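PDB 3LWJ: putative TetR-family transcriptional regulator from Syntrophomonas wolfei subsp. wolfei, which probably binds DNA through an N-terminal helix-turn-helix and acts as a transcriptional regulator of the TetR family. Local coordinates for residues L106-I109 with Y110-A114. Residues are numbered along the deposited sequence; the frame is centred on the assembly and turned at random.
Sequences LSEI and YSRVA
E108 and R112, opposite charges four residues apart on one flank of a helix, run side by side and point the same way, joined by a salt bridge from R112 NE to E108 OE2 of 3.0 Å. The N-H...OE2 angle is 165°, and OE2 sits at the guanidinium edge, close to its plane, offering its anti lone pair, on the side away from the other oxygen; the carboxylate plane is turned 65° from the guanidinium. With CG anti to the backbone N (chi1 -152°), the extended E108 chain carries OE2 alongside R112, whose NH1 bonds the carbonyl oxygen of G115 of the second subunit. A leucine in place of R112 would probably leave the E108 carboxylate without its charged mate and that intersubunit carbonyl without this donor.

The pair belongs to helix 104-113, probably part of the C-terminal regulatory region, as in TetR-family regulators. S111 OG, one carbon from the backbone, can turn back beside its own N (chi1 -60°) to bond S107 O at 2.7 Å; S111 N reaches that oxygen from the opposite face of the carbonyl plane. Branched apolar chains suit the buried flank: I109 and V113 lie aslant, CG2 of I109 against CG1 of V113 at 4.0 Å, I109 also touching F25 of helix 10-28 and V113 I120 of helix 118-144. Y110 N bonds L106 O at 2.8 Å, while its ring meets F127 edge-to-face and its hydroxyl bonds E128.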
loop_
_atom_site.group_PDB
_atom_site.type_symbol
_atom_site.label_atom_id
_atom_site.label_comp_id
_atom_site.label_asym_id
_atom_site.label_seq_id
_atom_site.Cartn_x
_atom_site.Cartn_y
_atom_site.Cartn_z
ATOM N N LEU A 106 10.711 12.932 -0.524
ATOM C CA LEU A 106 10.486 12.054 0.628
ATOM C C LEU A 106 9.308 11.099 0.406
ATOM O O LEU A 106 9.389 9.917 0.784
ATOM C CB LEU A 106 10.287 12.881 1.916
ATOM C CG LEU A 106 10.039 12.109 3.219
ATOM C CD1 LEU A 106 11.093 11.005 3.431
ATOM C CD2 LEU A 106 9.971 13.040 4.400
ATOM N N SER A 107 8.219 11.615 -0.178
ATOM C CA SER A 107 7.075 10.789 -0.566
ATOM C C SER A 107 7.544 9.686 -1.507
ATOM O O SER A 107 7.132 8.543 -1.401
ATOM C CB SER A 107 5.981 11.639 -1.245
ATOM O OG SER A 107 5.292 12.510 -0.315
ATOM N N GLU A 108 8.425 10.018 -2.432
ATOM C CA GLU A 108 8.992 8.990 -3.298
ATOM C C GLU A 108 9.759 7.917 -2.509
ATOM O O GLU A 108 9.491 6.726 -2.682
ATOM C CB GLU A 108 9.888 9.595 -4.360
ATOM C CG GLU A 108 9.934 8.736 -5.617
ATOM C CD GLU A 108 10.909 9.259 -6.673
ATOM O OE1 GLU A 108 10.910 10.482 -6.955
ATOM O OE2 GLU A 108 11.680 8.423 -7.194
ATOM N N ILE A 109 10.703 8.326 -1.647
ATOM C CA ILE A 109 11.459 7.362 -0.852
ATOM C C ILE A 109 10.504 6.503 -0.017
ATOM O O ILE A 109 10.600 5.295 -0.054
ATOM C CB ILE A 109 12.476 8.029 0.091
ATOM C CG1 ILE A 109 13.588 8.741 -0.687
ATOM C CG2 ILE A 109 13.099 6.993 1.083
ATOM C CD1 ILE A 109 14.368 7.852 -1.625
ATOM N N TYR A 110 9.566 7.137 0.700
ATOM C CA TYR A 110 8.518 6.416 1.455
ATOM C C TYR A 110 7.802 5.372 0.621
ATOM O O TYR A 110 7.500 4.275 1.112
ATOM C CB TYR A 110 7.535 7.435 2.009
ATOM C CG TYR A 110 6.271 6.916 2.629
ATOM C CD1 TYR A 110 6.297 5.966 3.668
ATOM C CD2 TYR A 110 5.027 7.434 2.229
ATOM C CE1 TYR A 110 5.097 5.517 4.256
ATOM C CE2 TYR A 110 3.837 6.997 2.822
ATOM C CZ TYR A 110 3.893 6.045 3.843
ATOM O OH TYR A 110 2.728 5.616 4.416
ATOM N N SER A 111 7.527 5.720 -0.635
ATOM C CA SER A 111 6.755 4.880 -1.558
ATOM C C SER A 111 7.584 3.811 -2.222
ATOM O O SER A 111 7.035 2.925 -2.870
ATOM C CB SER A 111 6.121 5.739 -2.666
ATOM O OG SER A 111 5.247 6.712 -2.123
ATOM N N ARG A 112 8.895 3.904 -2.093
ATOM C CA ARG A 112 9.787 2.938 -2.729
ATOM C C ARG A 112 10.399 1.918 -1.756
ATOM O O ARG A 112 10.638 0.797 -2.145
ATOM C CB ARG A 112 10.910 3.655 -3.467
ATOM C CG ARG A 112 10.458 4.395 -4.715
ATOM C CD ARG A 112 11.678 4.895 -5.502
ATOM N NE ARG A 112 11.272 5.431 -6.803
ATOM C CZ ARG A 112 10.947 4.679 -7.851
ATOM N NH1 ARG A 112 10.979 3.348 -7.764
ATOM N NH2 ARG A 112 10.577 5.256 -8.993
ATOM N N VAL A 113 10.655 2.312 -0.510
ATOM C CA VAL A 113 11.410 1.445 0.390
ATOM C C VAL A 113 10.556 0.532 1.293
ATOM O O VAL A 113 11.112 -0.297 2.007
ATOM C CB VAL A 113 12.403 2.243 1.257
ATOM C CG1 VAL A 113 13.359 3.087 0.359
ATOM C CG2 VAL A 113 11.673 3.045 2.342
ATOM N N ALA A 114 9.232 0.675 1.257
ATOM C CA ALA A 114 8.325 -0.207 2.018
ATOM C C ALA A 114 8.522 -1.670 1.674
ATOM O O ALA A 114 8.585 -2.005 0.501
ATOM C CB ALA A 114 6.875 0.200 1.778
#